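Local atomic coordinates of ATP-dependent RNA helicase HrpB (Escherichia coli, PDB entry 6EUD), a protein that hydrolyses ATP to ADP and phosphate and belongs to the DEAH/RHA group of RNA helicases, acting as a bacterial NTPase that binds single-stranded RNA. Residues 646-651 and 748-753; 704-709 and 720-725. All blocks are in the same frame, centred on the assembly; numbering follows the deposited sequence.

In the fold
Followed from the N terminus, the chain first runs through the two helicase regions, which lie in a separate part of the molecule, and reaches contact 1 where helix 631-646 ends. It continues through helix 696-705 into residues 704-709, then pairs strand 709-711 with strand 717-721 and returns as residues 720-725, closing the short loop of contact 2. Only afterwards does it come back as residues 748-753 to close contact 1, so contact 2 is nested inside contact 1. Their centres lie about 11 Å apart, and L647 packs on E705 and L706 between them. Together they tie the ends of two helices to one mixed sheet.

Contact 1 of 2, residues 646-651 and 748-753; sequences WLPEYD and QGRVPL
R750 and E649 meet tip to tip, guanidinium against carboxylate, with the two planes only 28° apart. The grip is end-on: NH2 of R750 reaches OE1 of E649 at 2.7 Å, tilted somewhat from both planes, while NH1 of R750 bonds to OE2 of E649 at 2.9 Å, nearly straight and on the syn lone pair. NH1 has a second duty, since it also donates to the carbonyl O of W646 at 2.9 Å, lying in the carbonyl plane. An extended arginine chain is thus fixed at its end by a charged side chain and a backbone oxygen, and the guanidinium is held against rotation. The glutamate comes to it with CG between the backbone N and the carbonyl carbon (chi1 61°) and a chain bent at chi2.

These acceptors sit at and just beyond the end of helix 631-646: W646 is its last residue and L647 the first to leave helical geometry, and a type I beta turn from L647 to Y650 brings E649 and Y650 round to the other segment. Across from them R750 and V751 both face I746, forming a classic beta bulge at the start of strand 751-758, in the mixed sheet of the C-terminal region.

V751 crosses W646 at about a right angle and sets CG2 over one face of the indole, 3.8 Å from the centroid of the five-membered ring, a CH-pi contact. Q748 stretches its amide toward Y650, and NE2 of Q748 donates to OH of Y650 at 2.9 Å with the amide and ring planes 74° apart. OE1 of Q748 lies over a face of the R750 guanidinium, toward its rim. The chain of L647 crosses these polar groups obliquely, its CD2 3.5 Å from NH1 of R750 and also touching CD of Q748.

Contact 2 of 2, residues 704-709 and 720-725; sequences SELPAH and IRYHED
The hydroxyl of Y722 ends against the backbone of L706 and P707, where the packing of this contact is closest. CG of Y722 is anti to its own carbonyl carbon (chi1 -66°), and from there the ring runs toward that backbone. OH of Y722 donates to the carbonyl O of P707 over 2.7 Å, the donor standing 35° out of the carbonyl plane, while that oxygen lies at the edge of the phenol ring. Around the bond, CD of P707 sits 3.5 Å from OH of Y722, and CB of L706 lies 4.0 Å from CZ of Y722. I720 adds a second apolar layer: its CG2 covers part of one face of the tyrosine ring, and its CD1 meets CG of P707 at 4.0 Å. A phenylalanine in place of Y722 would probably leave the P707 carbonyl without this donor and the ring less firmly tied to the loop at P707. R639 of helix 631-646 and P728 of a loop also touch the Y722 side chain.

At exposed A708 the packing is looser: the methyl points away from the other segment, and a single backbone bond, O of A708 accepting from N of I720 at 2.9 Å, joins the two there. That bond lies where strands 709-711 and 717-721 come together, an antiparallel beta hairpin that follows helix 696-705 after a short loop in the C-terminal region of the helicase.

Contact 1 of 2, residues 646-651 and 748-753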
loop_
_atom_site.group_PDB
_atom_site.type_symbol
_atom_site.label_atom_id
_atom_site.label_comp_id
_atom_site.label_asym_id
_atom_site.label_seq_id
_atom_site.Cartn_x
_atom_site.Cartn_y
_atom_site.Cartn_z
ATOM N N TRP A 646 -26.288 -19.751 -0.682
ATOM C CA TRP A 646 -26.635 -21.153 -0.893
ATOM C C TRP A 646 -26.374 -21.609 -2.326
ATOM O O TRP A 646 -26.160 -22.797 -2.561
ATOM C CB TRP A 646 -28.107 -21.395 -0.545
ATOM C CG TRP A 646 -28.477 -20.939 0.821
ATOM C CD1 TRP A 646 -27.648 -20.817 1.905
ATOM C CD2 TRP A 646 -29.780 -20.520 1.256
ATOM N NE1 TRP A 646 -28.363 -20.355 2.985
ATOM C CE2 TRP A 646 -29.665 -20.167 2.616
ATOM C CE3 TRP A 646 -31.019 -20.411 0.630
ATOM C CZ2 TRP A 646 -30.751 -19.708 3.352
ATOM C CZ3 TRP A 646 -32.106 -19.958 1.373
ATOM C CH2 TRP A 646 -31.958 -19.608 2.715
ATOM N N LEU A 647 -26.416 -20.663 -3.269
ATOM C CA LEU A 647 -26.143 -20.940 -4.678
ATOM C C LEU A 647 -25.020 -20.032 -5.196
ATOM O O LEU A 647 -25.223 -19.266 -6.143
ATOM C CB LEU A 647 -27.413 -20.767 -5.525
ATOM C CG LEU A 647 -28.628 -21.627 -5.120
ATOM C CD1 LEU A 647 -29.838 -21.395 -6.015
ATOM C CD2 LEU A 647 -28.281 -23.092 -5.117
ATOM N N PRO A 648 -23.826 -20.123 -4.578
ATOM C CA PRO A 648 -22.753 -19.163 -4.876
ATOM C C PRO A 648 -22.085 -19.435 -6.228
ATOM O O PRO A 648 -21.270 -18.636 -6.659
ATOM C CB PRO A 648 -21.754 -19.404 -3.747
ATOM C CG PRO A 648 -21.876 -20.926 -3.515
ATOM C CD PRO A 648 -23.366 -21.200 -3.677
ATOM N N GLU A 649 -22.401 -20.544 -6.890
ATOM C CA GLU A 649 -21.811 -20.763 -8.211
ATOM C C GLU A 649 -22.409 -19.813 -9.255
ATOM O O GLU A 649 -21.905 -19.730 -10.364
ATOM C CB GLU A 649 -21.969 -22.220 -8.668
ATOM C CG GLU A 649 -23.388 -22.683 -8.808
ATOM C CD GLU A 649 -23.912 -23.358 -7.545
ATOM O OE1 GLU A 649 -24.461 -24.476 -7.661
ATOM O OE2 GLU A 649 -23.796 -22.770 -6.451
ATOM N N TYR A 650 -23.469 -19.086 -8.905
ATOM C CA TYR A 650 -24.049 -18.125 -9.849
ATOM C C TYR A 650 -23.717 -16.688 -9.463
ATOM O O TYR A 650 -23.325 -16.418 -8.324
ATOM C CB TYR A 650 -25.562 -18.299 -9.934
ATOM C CG TYR A 650 -25.955 -19.715 -10.224
ATOM C CD1 TYR A 650 -25.771 -20.258 -11.483
ATOM C CD2 TYR A 650 -26.495 -20.523 -9.230
ATOM C CE1 TYR A 650 -26.132 -21.547 -11.747
ATOM C CE2 TYR A 650 -26.853 -21.805 -9.488
ATOM C CZ TYR A 650 -26.675 -22.322 -10.745
ATOM O OH TYR A 650 -27.025 -23.633 -11.002
ATOM N N ASP A 651 -23.876 -15.770 -10.410
ATOM C CA ASP A 651 -23.515 -14.382 -10.162
ATOM C C ASP A 651 -24.694 -13.563 -9.668
ATOM O O ASP A 651 -25.301 -12.812 -10.425
ATOM C CB ASP A 651 -22.924 -13.752 -11.419
ATOM C CG ASP A 651 -21.566 -14.325 -11.768
ATOM O OD1 ASP A 651 -20.733 -14.478 -10.847
ATOM O OD2 ASP A 651 -21.339 -14.633 -12.958
ATOM N N GLN A 748 -31.645 -26.069 -4.815
ATOM C CA GLN A 748 -31.100 -27.295 -5.400
ATOM C C GLN A 748 -30.898 -28.392 -4.359
ATOM O O GLN A 748 -29.899 -29.117 -4.400
ATOM C CB GLN A 748 -29.775 -26.993 -6.132
ATOM C CG GLN A 748 -29.961 -25.979 -7.266
ATOM C CD GLN A 748 -28.689 -25.657 -8.031
ATOM O OE1 GLN A 748 -27.664 -26.328 -7.884
ATOM N NE2 GLN A 748 -28.744 -24.606 -8.842
ATOM N N GLY A 749 -31.836 -28.507 -3.416
ATOM C CA GLY A 749 -31.762 -29.561 -2.403
ATOM C C GLY A 749 -30.773 -29.336 -1.264
ATOM O O GLY A 749 -30.542 -30.208 -0.446
ATOM N N ARG A 750 -30.206 -28.141 -1.190
ATOM C CA ARG A 750 -29.142 -27.849 -0.233
ATOM C C ARG A 750 -29.612 -27.375 1.148
ATOM O O ARG A 750 -28.873 -27.470 2.132
ATOM C CB ARG A 750 -28.209 -26.797 -0.831
ATOM C CG ARG A 750 -27.395 -27.295 -2.014
ATOM C CD ARG A 750 -26.639 -26.150 -2.708
ATOM N NE ARG A 750 -25.974 -26.643 -3.911
ATOM C CZ ARG A 750 -25.300 -25.890 -4.776
ATOM N NH1 ARG A 750 -25.161 -24.578 -4.581
ATOM N NH2 ARG A 750 -24.749 -26.457 -5.837
ATOM N N VAL A 751 -30.823 -26.843 1.218
ATOM C CA VAL A 751 -31.279 -26.191 2.427
ATOM C C VAL A 751 -32.660 -26.667 2.833
ATOM O O VAL A 751 -33.652 -26.346 2.184
ATOM C CB VAL A 751 -31.311 -24.654 2.254
ATOM C CG1 VAL A 751 -31.833 -23.977 3.533
ATOM C CG2 VAL A 751 -29.926 -24.127 1.878
ATOM N N PRO A 752 -32.738 -27.411 3.935
ATOM C CA PRO A 752 -34.067 -27.845 4.384
ATOM C C PRO A 752 -34.848 -26.672 4.969
ATOM O O PRO A 752 -34.263 -25.796 5.611
ATOM C CB PRO A 752 -33.755 -28.915 5.437
ATOM C CG PRO A 752 -32.371 -28.527 5.965
ATOM C CD PRO A 752 -31.653 -27.815 4.850
ATOM N N LEU A 753 -36.150 -26.635 4.710
ATOM C CA LEU A 753 -37.018 -25.628 5.312
ATOM C C LEU A 753 -37.253 -25.920 6.787
ATOM O O LEU A 753 -37.488 -27.056 7.182
ATOM C CB LEU A 753 -38.357 -25.556 4.568
ATOM C CG LEU A 753 -38.219 -25.041 3.139
ATOM C CD1 LEU A 753 -39.542 -25.098 2.466
ATOM C CD2 LEU A 753 -37.698 -23.610 3.137
#

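Contact 2 of 2, residues 704-709 and 720-725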
loop_
_atom_site.group_PDB
_atom_site.type_symbol
_atom_site.label_atom_id
_atom_site.label_comp_id
_atom_site.label_asym_id
_atom_site.label_seq_id
_atom_site.Cartn_x
_atom_site.Cartn_y
_atom_site.Cartn_z
ATOM N N SER A 704 -37.479 -20.551 -8.925
ATOM C CA SER A 704 -37.535 -21.996 -8.767
ATOM C C SER A 704 -36.731 -22.516 -7.560
ATOM O O SER A 704 -37.189 -23.416 -6.844
ATOM C CB SER A 704 -37.034 -22.677 -10.043
ATOM O OG SER A 704 -36.921 -24.063 -9.806
ATOM N N GLU A 705 -35.539 -21.961 -7.344
ATOM C CA GLU A 705 -34.646 -22.476 -6.318
ATOM C C GLU A 705 -34.872 -21.827 -4.961
ATOM O O GLU A 705 -34.628 -22.454 -3.932
ATOM C CB GLU A 705 -33.189 -22.300 -6.738
ATOM C CG GLU A 705 -32.805 -23.119 -7.952
ATOM C CD GLU A 705 -33.252 -24.575 -7.839
ATOM O OE1 GLU A 705 -33.154 -25.158 -6.736
ATOM O OE2 GLU A 705 -33.699 -25.143 -8.862
ATOM N N LEU A 706 -35.324 -20.574 -4.966
ATOM C CA LEU A 706 -35.714 -19.895 -3.732
ATOM C C LEU A 706 -37.105 -19.311 -3.907
ATOM O O LEU A 706 -37.273 -18.096 -3.922
ATOM C CB LEU A 706 -34.727 -18.791 -3.353
ATOM C CG LEU A 706 -33.357 -19.193 -2.787
ATOM C CD1 LEU A 706 -32.393 -19.683 -3.888
ATOM C CD2 LEU A 706 -32.739 -18.011 -2.035
ATOM N N PRO A 707 -38.104 -20.191 -4.029
ATOM C CA PRO A 707 -39.476 -19.799 -4.364
ATOM C C PRO A 707 -40.141 -19.007 -3.246
ATOM O O PRO A 707 -39.820 -19.236 -2.068
ATOM C CB PRO A 707 -40.181 -21.149 -4.558
ATOM C CG PRO A 707 -39.448 -22.073 -3.598
ATOM C CD PRO A 707 -38.001 -21.628 -3.672
ATOM N N ALA A 708 -41.059 -18.107 -3.602
ATOM C CA ALA A 708 -41.761 -17.312 -2.603
ATOM C C ALA A 708 -42.731 -18.174 -1.831
ATOM O O ALA A 708 -42.972 -17.923 -0.649
ATOM C CB ALA A 708 -42.502 -16.128 -3.249
ATOM N N HIS A 709 -43.292 -19.182 -2.505
ATOM C CA HIS A 709 -44.217 -20.132 -1.898
ATOM C C HIS A 709 -43.768 -21.556 -2.139
ATOM O O HIS A 709 -43.182 -21.856 -3.182
ATOM C CB HIS A 709 -45.630 -19.962 -2.455
ATOM C CG HIS A 709 -46.279 -18.670 -2.082
ATOM N ND1 HIS A 709 -46.057 -17.497 -2.774
ATOM C CD2 HIS A 709 -47.134 -18.361 -1.077
ATOM C CE1 HIS A 709 -46.752 -16.525 -2.212
ATOM N NE2 HIS A 709 -47.412 -17.022 -1.183
ATOM N N ILE A 720 -42.866 -19.119 2.042
ATOM C CA ILE A 720 -41.601 -19.324 2.714
ATOM C C ILE A 720 -41.101 -17.982 3.269
ATOM O O ILE A 720 -41.164 -16.965 2.586
ATOM C CB ILE A 720 -40.575 -19.926 1.755
ATOM C CG1 ILE A 720 -41.036 -21.319 1.293
ATOM C CG2 ILE A 720 -39.200 -19.957 2.391
ATOM C CD1 ILE A 720 -40.033 -22.022 0.368
ATOM N N ARG A 721 -40.628 -17.983 4.507
ATOM C CA ARG A 721 -40.178 -16.765 5.161
ATOM C C ARG A 721 -38.654 -16.731 5.150
ATOM O O ARG A 721 -37.984 -17.467 5.886
ATOM C CB ARG A 721 -40.730 -16.692 6.600
ATOM C CG ARG A 721 -40.599 -15.324 7.298
ATOM C CD ARG A 721 -40.356 -15.479 8.822
ATOM N NE ARG A 721 -41.276 -16.456 9.389
ATOM C CZ ARG A 721 -40.997 -17.273 10.400
ATOM N NH1 ARG A 721 -39.807 -17.258 10.990
ATOM N NH2 ARG A 721 -41.922 -18.124 10.809
ATOM N N TYR A 722 -38.090 -15.900 4.286
ATOM C CA TYR A 722 -36.641 -15.823 4.224
ATOM C C TYR A 722 -36.124 -14.813 5.228
ATOM O O TYR A 722 -36.854 -13.935 5.700
ATOM C CB TYR A 722 -36.171 -15.462 2.817
ATOM C CG TYR A 722 -36.472 -16.532 1.797
ATOM C CD1 TYR A 722 -35.554 -17.534 1.520
ATOM C CD2 TYR A 722 -37.698 -16.558 1.135
ATOM C CE1 TYR A 722 -35.843 -18.519 0.591
ATOM C CE2 TYR A 722 -37.985 -17.522 0.207
ATOM C CZ TYR A 722 -37.056 -18.497 -0.059
ATOM O OH TYR A 722 -37.350 -19.460 -0.972
ATOM N N HIS A 723 -34.851 -14.959 5.546
ATOM C CA HIS A 723 -34.202 -14.148 6.541
ATOM C C HIS A 723 -32.724 -14.039 6.172
ATOM O O HIS A 723 -32.165 -14.957 5.553
ATOM C CB HIS A 723 -34.393 -14.759 7.924
ATOM C CG HIS A 723 -33.957 -13.872 9.040
ATOM N ND1 HIS A 723 -32.640 -13.771 9.436
ATOM C CD2 HIS A 723 -34.658 -13.039 9.847
ATOM C CE1 HIS A 723 -32.550 -12.916 10.440
ATOM N NE2 HIS A 723 -33.758 -12.461 10.711
ATOM N N GLU A 724 -32.089 -12.928 6.542
ATOM C CA GLU A 724 -30.690 -12.708 6.169
ATOM C C GLU A 724 -29.792 -13.757 6.802
ATOM O O GLU A 724 -28.829 -14.189 6.169
ATOM C CB GLU A 724 -30.216 -11.283 6.539
ATOM C CG GLU A 724 -30.206 -10.940 8.017
ATOM C CD GLU A 724 -31.472 -10.215 8.488
ATOM O OE1 GLU A 724 -32.460 -10.127 7.719
ATOM O OE2 GLU A 724 -31.473 -9.729 9.644
ATOM N N ASP A 725 -30.136 -14.182 8.023
ATOM C CA ASP A 725 -29.319 -15.104 8.809
ATOM C C ASP A 725 -30.026 -16.439 9.144
ATOM O O ASP A 725 -29.418 -17.508 9.046
ATOM C CB ASP A 725 -28.870 -14.425 10.119
ATOM C CG ASP A 725 -27.876 -13.285 9.890
ATOM O OD1 ASP A 725 -27.006 -13.402 8.993
ATOM O OD2 ASP A 725 -27.981 -12.260 10.598
#